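Local coordinates for protein cyclodipeptide synthase, BtCDPS (Bacillus thermoamylovorans, PDB 6ZTU) that probably joins two aminoacyl groups into a cyclic dipeptide by aminoacyl transfer, as other members of the cyclodipeptide synthase family do using charged tRNAs, at residues K209-N212 / K218-D221; E137-S142 / W204-K209; N123-N128 / F184-S189; I33-S38 / D66-L71; Y131-D136 / M169-V174. All blocks are in the same frame, centred on the assembly; numbering follows the deposited sequence. Where two conformers were deposited one is given.

Contact 4 comes first along the chain and lies on the far side of its centre from contact 1, their centres about 25 Å apart. Contacts 3 and 5 join helices 120-135 and 167-191, about 16 Å apart between centres, with contact 5 nested inside the loop that contact 3 closes. Contact 2, interleaved with both, ties helix 137-157 to helix 205-211, and contact 1, about 11 Å away between centres, shares Lys209 with it. Contact 1 joins helix 205-211 to the loop before strand 223-229 and meets contact 3 through Ser220 with Ser186 and Leu185. Contact 4, by the hexanediol pocket, reaches contact 5 through Asn70 and Leu71; contacts 2, 3 and 5 join helix to helix.

Contact 1: K209-N212 / K218-D221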
# COMPACT_ATOMS: atom_id res chain seq x y z
N LYS A 209 -15.67 -3.18 2.88
CA LYS A 209 -16.61 -2.72 3.89
C LYS A 209 -16.80 -1.21 3.81
O LYS A 209 -17.92 -0.72 3.96
CB LYS A 209 -16.12 -3.12 5.28
CG LYS A 209 -15.95 -4.61 5.45
CD LYS A 209 -15.90 -4.96 6.92
CE LYS A 209 -15.86 -6.47 7.12
NZ LYS A 209 -14.49 -6.98 6.89
N ILE A 210 -15.72 -0.47 3.60
CA ILE A 210 -15.84 0.97 3.41
C ILE A 210 -16.77 1.29 2.24
O ILE A 210 -17.62 2.18 2.32
CB ILE A 210 -14.44 1.59 3.23
CG1 ILE A 210 -13.66 1.47 4.54
CG2 ILE A 210 -14.54 3.05 2.80
CD1 ILE A 210 -12.20 1.89 4.43
N LYS A 211 -16.63 0.54 1.13
CA LYS A 211 -17.47 0.80 -0.04
C LYS A 211 -18.91 0.33 0.17
O LYS A 211 -19.81 0.74 -0.59
CB LYS A 211 -16.86 0.11 -1.26
CG LYS A 211 -15.72 0.88 -1.90
CD LYS A 211 -16.23 2.22 -2.44
CE LYS A 211 -15.11 3.04 -3.05
NZ LYS A 211 -15.67 4.14 -3.89
N ASN A 212 -19.14 -0.53 1.15
CA ASN A 212 -20.48 -0.92 1.57
C ASN A 212 -21.08 0.07 2.58
O ASN A 212 -22.11 -0.24 3.17
CB ASN A 212 -20.43 -2.32 2.18
CG ASN A 212 -21.77 -3.02 2.10
OD1 ASN A 212 -22.50 -2.89 1.12
ND2 ASN A 212 -22.10 -3.77 3.15
N LYS A 218 -14.52 7.05 5.10
CA LYS A 218 -14.85 6.90 3.69
C LYS A 218 -13.61 7.12 2.84
O LYS A 218 -12.70 7.88 3.21
CB LYS A 218 -15.91 7.93 3.24
CG LYS A 218 -17.33 7.64 3.69
CD LYS A 218 -18.27 8.69 3.13
CE LYS A 218 -18.44 8.55 1.62
NZ LYS A 218 -19.75 9.08 1.17
N MET A 219 -13.57 6.48 1.68
CA MET A 219 -12.61 6.87 0.67
C MET A 219 -13.05 8.19 0.06
O MET A 219 -14.24 8.48 -0.08
CB MET A 219 -12.49 5.80 -0.42
CG MET A 219 -11.83 4.52 0.07
SD MET A 219 -11.98 3.17 -1.09
CE MET A 219 -10.97 3.79 -2.44
N SER A 220 -12.06 9.01 -0.31
CA SER A 220 -12.36 10.21 -1.08
C SER A 220 -13.01 9.85 -2.41
O SER A 220 -12.72 8.81 -3.00
CB SER A 220 -11.08 11.02 -1.33
OG SER A 220 -10.55 11.47 -0.10
N ASP A 221 -13.88 10.75 -2.88
CA ASP A 221 -14.63 10.51 -4.12
C ASP A 221 -13.72 10.33 -5.32
O ASP A 221 -14.12 9.71 -6.31
CB ASP A 221 -15.58 11.68 -4.39
CG ASP A 221 -16.74 11.73 -3.44
OD1 ASP A 221 -17.03 10.71 -2.79
OD2 ASP A 221 -17.37 12.81 -3.35
O HOH W 1 -14.54 6.75 -3.64
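Ile210 and Lys211, near the end of helix 205-211, approach Met219 along different lines. Ile210 offers its CG2 methyl, which a chi1 of -67° sets anti to its own backbone N, and this methyl settles against the main chain of the loop: CG2 is 3.7 Å from Met219 N and 4.0 Å from Lys218 CA. The same methyl also meets the methionine side chain, with Ile210 CG2 4.1 Å from Met219 CG. The helix and the loop after it belong to the connection between strands 196-200 and 223-229, parallel neighbours in the sheet, and so to a beta-alpha-beta crossover of the Rossmann-like fold. Leu185 of helix 167-191 touches both Ile210 and Met219 and covers this part of the connection. Lys211 comes from another direction. Its chain bends at chi2 (-63°) and then runs extended across the methionine at about a right angle, placing Lys211 CE 3.7 Å from Met219 SD. Past this crossing the ammonium group reaches a water, 2.9 Å from Lys211 NZ, which also hydrogen-bonds Ser220 O at 2.8 Å. Lys211 NZ has a further, weak bond to Ser16 OG.

Contact 2: E137-S142 / W204-K209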
# COMPACT_ATOMS: atom_id res chain seq x y z
N GLU A 137 -15.37 0.14 17.56
CA GLU A 137 -14.86 -1.22 17.70
C GLU A 137 -14.89 -1.98 16.39
O GLU A 137 -14.04 -2.85 16.16
CB GLU A 137 -15.67 -1.98 18.76
CG GLU A 137 -15.13 -3.39 19.05
CD GLU A 137 -15.63 -4.42 18.06
OE1 GLU A 137 -16.67 -4.16 17.41
OE2 GLU A 137 -14.97 -5.47 17.90
N LYS A 138 -15.87 -1.70 15.53
CA LYS A 138 -15.97 -2.39 14.25
C LYS A 138 -14.81 -2.01 13.34
O LYS A 138 -14.20 -2.88 12.70
CB LYS A 138 -17.31 -2.06 13.59
CG LYS A 138 -17.59 -2.77 12.27
CD LYS A 138 -18.88 -2.20 11.67
CE LYS A 138 -19.10 -2.66 10.25
NZ LYS A 138 -19.55 -4.08 10.19
N PHE A 139 -14.48 -0.73 13.29
CA PHE A 139 -13.34 -0.29 12.50
C PHE A 139 -12.03 -0.80 13.10
O PHE A 139 -11.13 -1.26 12.37
CB PHE A 139 -13.34 1.23 12.41
CG PHE A 139 -12.27 1.79 11.52
CD1 PHE A 139 -12.34 1.63 10.14
CD2 PHE A 139 -11.20 2.48 12.07
CE1 PHE A 139 -11.36 2.15 9.32
CE2 PHE A 139 -10.20 3.01 11.24
CZ PHE A 139 -10.29 2.84 9.87
N ARG A 140 -11.92 -0.73 14.42
CA ARG A 140 -10.74 -1.27 15.11
C ARG A 140 -10.53 -2.73 14.76
O ARG A 140 -9.41 -3.16 14.45
CB ARG A 140 -10.93 -1.07 16.62
CG ARG A 140 -9.73 -1.37 17.53
CD ARG A 140 -10.20 -1.15 18.97
NE ARG A 140 -9.19 -1.38 19.99
CZ ARG A 140 -8.38 -0.43 20.46
NH1 ARG A 140 -8.44 0.80 19.98
NH2 ARG A 140 -7.50 -0.72 21.41
N LYS A 141 -11.61 -3.52 14.78
CA LYS A 141 -11.51 -4.94 14.45
C LYS A 141 -10.97 -5.15 13.04
O LYS A 141 -10.11 -6.01 12.82
CB LYS A 141 -12.88 -5.59 14.63
CG LYS A 141 -12.91 -7.10 14.49
CD LYS A 141 -14.31 -7.64 14.85
CE LYS A 141 -14.40 -9.16 14.69
NZ LYS A 141 -14.26 -9.62 13.28
N SER A 142 -11.45 -4.36 12.07
CA SER A 142 -10.96 -4.50 10.69
C SER A 142 -9.50 -4.10 10.57
O SER A 142 -8.74 -4.73 9.82
CB SER A 142 -11.81 -3.63 9.75
OG SER A 142 -13.02 -4.28 9.46
N TRP A 204 -8.61 -5.87 -0.92
CA TRP A 204 -8.59 -5.09 0.31
C TRP A 204 -9.95 -5.24 0.98
O TRP A 204 -10.91 -4.54 0.64
CB TRP A 204 -8.25 -3.63 -0.01
CG TRP A 204 -8.23 -2.71 1.18
CD1 TRP A 204 -7.83 -3.01 2.46
CD2 TRP A 204 -8.64 -1.34 1.20
NE1 TRP A 204 -7.96 -1.90 3.26
CE2 TRP A 204 -8.46 -0.86 2.51
CE3 TRP A 204 -9.13 -0.47 0.22
CZ2 TRP A 204 -8.77 0.44 2.88
CZ3 TRP A 204 -9.43 0.83 0.59
CH2 TRP A 204 -9.26 1.27 1.91
N LYS A 205 -10.02 -6.15 1.96
CA LYS A 205 -11.29 -6.50 2.60
C LYS A 205 -11.92 -5.31 3.32
O LYS A 205 -13.13 -5.10 3.23
CB LYS A 205 -11.07 -7.66 3.59
CG LYS A 205 -12.32 -8.24 4.22
CD LYS A 205 -13.52 -8.22 3.27
CE LYS A 205 -14.83 -8.34 4.03
NZ LYS A 205 -15.96 -7.69 3.31
N LEU A 206 -11.11 -4.54 4.06
CA LEU A 206 -11.64 -3.35 4.71
C LEU A 206 -12.18 -2.37 3.68
O LEU A 206 -13.19 -1.71 3.91
CB LEU A 206 -10.56 -2.70 5.57
CG LEU A 206 -10.84 -1.32 6.14
CD1 LEU A 206 -12.15 -1.28 6.91
CD2 LEU A 206 -9.67 -0.92 7.03
N GLY A 207 -11.52 -2.29 2.52
CA GLY A 207 -12.03 -1.44 1.46
C GLY A 207 -13.41 -1.85 1.00
O GLY A 207 -14.26 -1.00 0.72
N GLU A 208 -13.65 -3.16 0.92
CA GLU A 208 -14.99 -3.64 0.58
C GLU A 208 -16.01 -3.14 1.59
O GLU A 208 -17.11 -2.71 1.21
CB GLU A 208 -14.99 -5.17 0.51
CG GLU A 208 -14.12 -5.73 -0.59
CD GLU A 208 -14.00 -7.25 -0.53
OE1 GLU A 208 -14.80 -7.89 0.20
OE2 GLU A 208 -13.12 -7.81 -1.23
N LYS A 209 -15.67 -3.18 2.88
CA LYS A 209 -16.61 -2.72 3.89
C LYS A 209 -16.80 -1.21 3.81
O LYS A 209 -17.92 -0.72 3.96
CB LYS A 209 -16.12 -3.12 5.28
CG LYS A 209 -15.95 -4.61 5.45
CD LYS A 209 -15.90 -4.96 6.92
CE LYS A 209 -15.86 -6.47 7.12
NZ LYS A 209 -14.49 -6.98 6.89
O HOH W 2 -12.17 -6.17 7.28
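The axes of the short helical segments 137-142 and 205-209 come within 11.0 Å of each other and run nearly antiparallel, at 154°, with Ser142 and Leu206 nearest in register. Leu206 carries the apolar half of the contact. Its CG stands anti to the backbone N (chi1 170°), which directs the fork of the side chain to helix 137-157 and lets the two methyls part company: Leu206 CD1 lies 3.7 Å from Ser142 CB, while Leu206 CD2 approaches Phe139 CE1 obliquely at 4.2 Å. The leucine and phenylalanine side chains cross at about a right angle. Phe215 touches Leu206 and meets the Phe139 ring edge-to-face, and Met146 adds a further apolar neighbour, so the helix pair belongs to a larger hydrophobic cluster of the helical layer. One turn on from Leu206, Lys209 passes Ser142 with its methylene chain, CD 3.9 Å from Ser142 OG, before bending at chi4 (79°). A water is bonded to Ser142 OG at 3.0 Å; its second contact, to Lys209 NZ, is implausibly short at 2.5 Å and is doubtful. No direct hydrogen bond crosses between the helices. Between these segments the contact rests mainly on Leu206 packing, with a polar margin where Lys209 NZ lies 6.7 Å from Lys138 NZ, a like charge probably eased by the salt bridge of Lys138 to Glu214.

Contact 3: N123-N128 / F184-S189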
# COMPACT_ATOMS: atom_id res chain seq x y z
N ASN A 123 -2.25 14.23 7.30
CA ASN A 123 -2.37 14.28 8.75
C ASN A 123 -3.83 14.22 9.18
O ASN A 123 -4.17 13.55 10.16
CB ASN A 123 -1.71 15.54 9.30
CG ASN A 123 -0.21 15.39 9.42
OD1 ASN A 123 0.30 14.29 9.67
ND2 ASN A 123 0.52 16.49 9.25
N GLU A 124 -4.71 14.92 8.46
CA GLU A 124 -6.11 14.93 8.87
C GLU A 124 -6.77 13.58 8.63
O GLU A 124 -7.56 13.12 9.46
CB GLU A 124 -6.84 16.06 8.17
CG GLU A 124 -6.32 17.40 8.69
CD GLU A 124 -7.17 18.58 8.32
OE1 GLU A 124 -7.72 18.60 7.20
OE2 GLU A 124 -7.29 19.50 9.15
N VAL A 125 -6.45 12.92 7.52
CA VAL A 125 -6.98 11.57 7.32
C VAL A 125 -6.42 10.62 8.37
O VAL A 125 -7.15 9.79 8.94
CB VAL A 125 -6.67 11.09 5.89
CG1 VAL A 125 -7.08 9.63 5.72
CG2 VAL A 125 -7.40 11.97 4.89
N TYR A 126 -5.11 10.71 8.65
CA TYR A 126 -4.49 9.89 9.69
C TYR A 126 -5.18 10.10 11.04
O TYR A 126 -5.46 9.13 11.76
CB TYR A 126 -3.00 10.25 9.79
CG TYR A 126 -2.14 9.37 10.66
CD1 TYR A 126 -2.24 7.99 10.63
CD2 TYR A 126 -1.17 9.93 11.48
CE1 TYR A 126 -1.43 7.19 11.41
CE2 TYR A 126 -0.35 9.14 12.26
CZ TYR A 126 -0.49 7.77 12.23
OH TYR A 126 0.33 6.99 13.01
N GLN A 127 -5.46 11.36 11.40
CA GLN A 127 -6.18 11.64 12.64
C GLN A 127 -7.56 10.99 12.64
O GLN A 127 -8.02 10.50 13.67
CB GLN A 127 -6.33 13.15 12.85
CG GLN A 127 -5.02 13.90 13.10
CD GLN A 127 -5.18 15.40 12.81
OE1 GLN A 127 -6.26 15.96 12.99
NE2 GLN A 127 -4.11 16.05 12.36
N ASN A 128 -8.26 11.04 11.50
CA ASN A 128 -9.56 10.36 11.41
C ASN A 128 -9.41 8.86 11.61
O ASN A 128 -10.21 8.23 12.31
CB ASN A 128 -10.21 10.60 10.05
CG ASN A 128 -10.77 12.00 9.91
OD1 ASN A 128 -11.17 12.62 10.89
ND2 ASN A 128 -10.81 12.50 8.68
N PHE A 184 -4.65 4.66 1.07
CA PHE A 184 -5.80 3.90 0.57
C PHE A 184 -7.03 4.78 0.46
O PHE A 184 -7.87 4.58 -0.42
CB PHE A 184 -6.14 2.74 1.52
CG PHE A 184 -5.13 1.62 1.58
CD1 PHE A 184 -3.86 1.81 2.10
CD2 PHE A 184 -5.50 0.33 1.19
CE1 PHE A 184 -2.96 0.75 2.19
CE2 PHE A 184 -4.61 -0.74 1.28
CZ PHE A 184 -3.34 -0.53 1.79
N LEU A 185 -7.20 5.70 1.41
CA LEU A 185 -8.42 6.49 1.52
C LEU A 185 -8.39 7.74 0.66
O LEU A 185 -9.42 8.15 0.11
CB LEU A 185 -8.66 6.90 2.98
CG LEU A 185 -8.85 5.76 3.97
CD1 LEU A 185 -8.82 6.29 5.39
CD2 LEU A 185 -10.17 5.05 3.66
N SER A 186 -7.21 8.36 0.53
CA SER A 186 -7.12 9.69 -0.07
C SER A 186 -5.78 9.95 -0.75
O SER A 186 -5.31 11.10 -0.75
CB SER A 186 -7.35 10.77 1.01
OG SER A 186 -8.59 10.59 1.69
N GLY A 187 -5.17 8.93 -1.36
CA GLY A 187 -3.84 9.12 -1.95
C GLY A 187 -3.78 10.21 -3.01
O GLY A 187 -2.82 10.98 -3.06
N ALA A 188 -4.79 10.28 -3.88
CA ALA A 188 -4.79 11.31 -4.92
C ALA A 188 -4.72 12.70 -4.30
O ALA A 188 -3.93 13.55 -4.73
CB ALA A 188 -6.03 11.19 -5.81
N SER A 189 -5.56 12.95 -3.29
CA SER A 189 -5.61 14.28 -2.69
C SER A 189 -4.37 14.57 -1.87
O SER A 189 -3.92 15.73 -1.83
CB SER A 189 -6.86 14.40 -1.82
OG SER A 189 -8.02 14.50 -2.64
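Helix 120-135 packs on helix 167-191 just where the latter is kinked, and Val125 is the residue that enters the bend between Leu185 and Ser186. Its two methyls divide the work. With chi1 at 174°, CG1 lies anti to the backbone N and meets leucine, Val125 CG1 being 3.8 Å from Leu185 CD1 and 4.2 Å from Leu185 CB. The other methyl turns to serine: Val125 CG2 is 3.7 Å from Ser186 OG and 4.1 Å from Ser186 CB. Replacing Val125 with an alanine would probably open a gap beside Leu185 CD1 and take away the methyl that lies against the Ser186 hydroxyl. That hydroxyl has its polar partner in Ser220 OG, and the backbone of Leu185 bonds Ser220 as well. At the kink the amides of Ala188 and Ser189 lack bonds to the preceding turn, and Ala188 N is instead met by Gln223 OE1. Phe184, next to Leu185, lines the pocket that holds hexanediol. The segments thus meet by carbon packing and a methyl against an engaged hydroxyl, while some polar groups at the bend, Ser186 OG, Leu185 O and Ala188 N, find partners in or just before strand 223-229.

Contact 4: I33-S38 / D66-L71; sequences ISPFNS and DEAKNL
Pro35 and Phe36 make the apolar part of this contact by packing against Ala68 and Leu71. The proline ring leads with CG, which is 4.2 Å from Ala68 CB and, more loosely, 4.5 Å from Leu71 CD1. Phe36 reaches the same alanine with the end of its ring, CE2 being 4.4 Å from Ala68 CB. Within the loop Pro35 CB lies 3.8 Å above one face of the Phe36 ring, offset toward its rim, and the proline covers part of that face. Val86 of helix 79-103 touches both Phe36 and Ala68.

The two segments follow strands 28-32 and 58-63, parallel neighbours joined through helix 42-55 in a beta-alpha-beta crossover of the Rossmann-like fold, so both lie beyond the carboxyl ends of the strands. The hexanediol is bound here, touching Ile33, and the Pro35 side chain is about 5 Å from it.

Polar atoms enter in a different manner. The Phe36 ring turns its edge to a carbonyl, Phe36 CE2 lying 3.8 Å from Ala68 O near the ring plane. That oxygen is also the acceptor of Leu71 N, at 3.2 Å, in the first turn of helix 68-74. Phe36 N is bonded by Glu89 OE2 of helix 79-103, and Asn70 gives its ND2 to His172 O of helix 167-191, while Pro35 O accepts from Arg154 NH2 of helix 137-157.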
# COMPACT_ATOMS: atom_id res chain seq x y z
N ILE A 33 4.20 -0.90 -2.87
CA ILE A 33 5.26 -1.90 -2.80
C ILE A 33 5.39 -2.32 -1.34
O ILE A 33 5.77 -1.51 -0.49
CB ILE A 33 6.59 -1.37 -3.33
CG1 ILE A 33 6.42 -0.71 -4.71
CG2 ILE A 33 7.64 -2.48 -3.36
CD1 ILE A 33 5.80 -1.62 -5.76
N SER A 34 5.05 -3.56 -1.06
CA SER A 34 4.97 -4.05 0.31
C SER A 34 6.34 -4.54 0.77
O SER A 34 7.00 -5.28 0.04
CB SER A 34 3.94 -5.18 0.41
OG SER A 34 3.57 -5.39 1.76
N PRO A 35 6.79 -4.16 1.97
CA PRO A 35 8.11 -4.60 2.44
C PRO A 35 8.09 -6.03 2.96
O PRO A 35 7.10 -6.51 3.51
CB PRO A 35 8.42 -3.61 3.57
CG PRO A 35 7.08 -3.29 4.14
CD PRO A 35 6.14 -3.25 2.93
N PHE A 36 9.23 -6.71 2.79
CA PHE A 36 9.43 -8.08 3.27
C PHE A 36 8.41 -9.03 2.64
O PHE A 36 7.85 -9.91 3.30
CB PHE A 36 9.38 -8.14 4.80
CG PHE A 36 10.11 -7.00 5.44
CD1 PHE A 36 11.46 -6.80 5.19
CD2 PHE A 36 9.45 -6.10 6.26
CE1 PHE A 36 12.13 -5.74 5.76
CE2 PHE A 36 10.12 -5.03 6.84
CZ PHE A 36 11.47 -4.86 6.58
N ASN A 37 8.18 -8.83 1.35
CA ASN A 37 7.22 -9.61 0.58
C ASN A 37 7.94 -10.07 -0.68
O ASN A 37 8.33 -9.24 -1.50
CB ASN A 37 5.98 -8.77 0.25
CG ASN A 37 4.93 -9.54 -0.52
OD1 ASN A 37 5.24 -10.43 -1.30
ND2 ASN A 37 3.67 -9.21 -0.29
N SER A 38 8.09 -11.39 -0.84
CA SER A 38 8.90 -11.92 -1.93
C SER A 38 8.34 -11.59 -3.30
O SER A 38 9.09 -11.65 -4.29
CB SER A 38 9.04 -13.44 -1.79
OG SER A 38 7.83 -14.02 -1.36
N ASP A 66 8.37 4.50 8.27
CA ASP A 66 9.10 4.10 9.48
C ASP A 66 8.47 2.90 10.16
O ASP A 66 9.18 2.05 10.72
CB ASP A 66 9.16 5.26 10.46
CG ASP A 66 9.79 6.51 9.87
OD1 ASP A 66 10.64 6.37 8.97
OD2 ASP A 66 9.44 7.61 10.33
N GLU A 67 7.14 2.82 10.16
CA GLU A 67 6.48 1.76 10.91
C GLU A 67 6.69 0.39 10.31
O GLU A 67 6.19 -0.59 10.87
CB GLU A 67 4.97 2.05 11.00
CG GLU A 67 4.59 3.09 12.04
CD GLU A 67 4.78 4.53 11.56
OE1 GLU A 67 5.11 4.74 10.37
OE2 GLU A 67 4.60 5.45 12.38
N ALA A 68 7.40 0.27 9.18
CA ALA A 68 7.71 -1.05 8.67
C ALA A 68 8.53 -1.85 9.68
O ALA A 68 8.44 -3.09 9.70
CB ALA A 68 8.47 -0.96 7.35
N LYS A 69 9.30 -1.17 10.54
CA LYS A 69 10.05 -1.89 11.57
C LYS A 69 9.12 -2.60 12.55
O LYS A 69 9.49 -3.65 13.09
CB LYS A 69 10.99 -0.92 12.31
CG LYS A 69 10.33 0.01 13.31
CD LYS A 69 11.36 0.96 13.92
CE LYS A 69 11.07 1.26 15.39
NZ LYS A 69 9.65 0.98 15.79
N ASN A 70 7.91 -2.07 12.76
CA ASN A 70 6.97 -2.70 13.69
C ASN A 70 6.61 -4.11 13.25
O ASN A 70 6.36 -4.98 14.10
CB ASN A 70 5.69 -1.87 13.81
CG ASN A 70 5.92 -0.55 14.47
OD1 ASN A 70 6.92 0.12 14.19
ND2 ASN A 70 5.01 -0.16 15.37
N LEU A 71 6.56 -4.35 11.94
CA LEU A 71 6.24 -5.67 11.43
C LEU A 71 7.30 -6.68 11.85
O LEU A 71 6.98 -7.83 12.18
CB LEU A 71 6.10 -5.64 9.91
CG LEU A 71 5.06 -4.67 9.32
CD1 LEU A 71 5.07 -4.79 7.82
CD2 LEU A 71 3.66 -4.94 9.88

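Contact 5: Y131-D136 / M169-V174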
# COMPACT_ATOMS: atom_id res chain seq x y z
N TYR A 131 -8.77 8.18 15.25
CA TYR A 131 -9.97 8.44 16.04
C TYR A 131 -10.94 7.27 15.95
O TYR A 131 -11.42 6.76 16.97
CB TYR A 131 -10.63 9.73 15.56
CG TYR A 131 -11.92 10.04 16.26
CD1 TYR A 131 -11.93 10.76 17.44
CD2 TYR A 131 -13.13 9.59 15.75
CE1 TYR A 131 -13.12 11.05 18.10
CE2 TYR A 131 -14.33 9.87 16.40
CZ TYR A 131 -14.31 10.60 17.57
OH TYR A 131 -15.49 10.88 18.23
N TYR A 132 -11.23 6.80 14.74
CA TYR A 132 -12.18 5.70 14.63
C TYR A 132 -11.57 4.37 15.06
O TYR A 132 -12.31 3.47 15.50
CB TYR A 132 -12.74 5.65 13.20
CG TYR A 132 -13.74 6.78 13.02
CD1 TYR A 132 -14.99 6.72 13.64
CD2 TYR A 132 -13.42 7.93 12.31
CE1 TYR A 132 -15.90 7.77 13.53
CE2 TYR A 132 -14.33 8.97 12.19
CZ TYR A 132 -15.56 8.88 12.80
OH TYR A 132 -16.48 9.90 12.70
N PHE A 133 -10.24 4.22 14.97
CA PHE A 133 -9.62 3.03 15.55
C PHE A 133 -9.86 2.97 17.05
O PHE A 133 -10.07 1.89 17.61
CB PHE A 133 -8.11 3.02 15.27
CG PHE A 133 -7.39 1.83 15.85
CD1 PHE A 133 -7.33 0.64 15.16
CD2 PHE A 133 -6.80 1.90 17.10
CE1 PHE A 133 -6.69 -0.46 15.67
CE2 PHE A 133 -6.15 0.79 17.63
CZ PHE A 133 -6.09 -0.38 16.91
N GLU A 134 -9.83 4.12 17.72
CA GLU A 134 -10.06 4.18 19.15
C GLU A 134 -11.54 4.03 19.49
O GLU A 134 -11.89 3.34 20.45
CB GLU A 134 -9.55 5.51 19.72
CG GLU A 134 -8.05 5.69 19.67
CD GLU A 134 -7.62 7.00 20.31
OE1 GLU A 134 -8.33 7.48 21.23
OE2 GLU A 134 -6.58 7.56 19.89
N LYS A 135 -12.43 4.65 18.70
CA LYS A 135 -13.82 4.86 19.09
C LYS A 135 -14.82 3.92 18.43
O LYS A 135 -15.93 3.78 18.95
CB LYS A 135 -14.24 6.31 18.77
CG LYS A 135 -13.46 7.39 19.52
CD LYS A 135 -13.89 7.49 20.97
CE LYS A 135 -13.15 8.62 21.68
NZ LYS A 135 -13.63 8.78 23.08
N ASP A 136 -14.48 3.30 17.29
CA ASP A 136 -15.41 2.39 16.61
C ASP A 136 -14.82 0.98 16.66
O ASP A 136 -13.93 0.65 15.88
CB ASP A 136 -15.67 2.81 15.16
CG ASP A 136 -16.62 1.85 14.43
OD1 ASP A 136 -17.09 0.88 15.05
OD2 ASP A 136 -16.92 2.07 13.23
N MET A 169 1.31 -8.31 19.68
CA MET A 169 1.87 -8.27 18.34
C MET A 169 0.95 -7.49 17.40
O MET A 169 1.41 -6.63 16.65
CB MET A 169 2.08 -9.70 17.82
CG MET A 169 3.29 -10.41 18.43
SD MET A 169 3.28 -12.19 18.09
CE MET A 169 3.45 -12.23 16.31
N LEU A 170 -0.35 -7.78 17.45
CA LEU A 170 -1.31 -7.11 16.56
C LEU A 170 -1.33 -5.61 16.79
O LEU A 170 -1.39 -4.83 15.83
CB LEU A 170 -2.71 -7.68 16.78
CG LEU A 170 -2.97 -9.11 16.33
CD1 LEU A 170 -4.39 -9.55 16.71
CD2 LEU A 170 -2.74 -9.27 14.85
N PHE A 171 -1.32 -5.19 18.05
CA PHE A 171 -1.41 -3.76 18.34
C PHE A 171 -0.11 -3.05 18.01
O PHE A 171 -0.13 -1.85 17.69
CB PHE A 171 -1.81 -3.53 19.80
CG PHE A 171 -3.30 -3.53 20.01
CD1 PHE A 171 -4.02 -2.35 19.92
CD2 PHE A 171 -3.99 -4.71 20.28
CE1 PHE A 171 -5.38 -2.34 20.09
CE2 PHE A 171 -5.36 -4.70 20.47
CZ PHE A 171 -6.06 -3.51 20.38
N HIS A 172 1.03 -3.74 18.06
CA HIS A 172 2.28 -3.12 17.64
C HIS A 172 2.31 -2.95 16.12
O HIS A 172 2.64 -1.87 15.61
CB HIS A 172 3.48 -3.93 18.12
CG HIS A 172 4.79 -3.21 17.99
ND1 HIS A 172 5.05 -2.04 18.66
CD2 HIS A 172 5.89 -3.49 17.27
CE1 HIS A 172 6.27 -1.63 18.36
NE2 HIS A 172 6.81 -2.50 17.52
N ALA A 173 1.97 -4.02 15.39
CA ALA A 173 1.99 -3.97 13.93
C ALA A 173 0.86 -3.12 13.35
O ALA A 173 0.96 -2.68 12.20
CB ALA A 173 1.90 -5.37 13.36
N VAL A 174 -0.23 -2.87 14.09
CA VAL A 174 -1.31 -2.08 13.50
C VAL A 174 -0.88 -0.62 13.34
O VAL A 174 -1.51 0.13 12.58
CB VAL A 174 -2.61 -2.21 14.32
CG1 VAL A 174 -2.61 -1.28 15.53
CG2 VAL A 174 -3.85 -1.96 13.44
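The shortest polar bond here, 2.8 Å from Asp136 N to Tyr132 O, belongs to the last turn of helix 120-135, the turn from which Phe133 reaches over to Phe171 and Val174. The contact joins that helix to helix 167-191 in the helical layer beside the Rossmann-like sheet. Asp136 then ends one helix and begins another, its OD1 capping Lys138 N as N-cap of helix 137-157. The closest alpha carbons, those of Phe133 and Val174, are still 10.0 Å apart, and it is the phenylalanine ring that spans the distance: with chi1 at 179° its CG lies anti to the backbone N and the ring is thrust out from the helix. Its far end meets two neighbours. At the edge, near the ring plane, Phe133 CZ is 3.8 Å from Phe171 CE1, while the approach seen from the Phe171 ring is oblique. The Val174 side chain points back at Phe133 from the opposite direction, its CG1 methyl 3.9 Å from Phe133 CZ. An alanine in place of Phe133 is likely to leave a gap between the helices, with Phe171 and Val174 robbed of the ring they share. No hydrogen bond passes between the segments; Phe133 O accepts from Arg140 NH1 of helix 137-157. The second valine methyl completes the grip on the ring, Val174 CG2 lying 3.9 Å from Phe133 CE1.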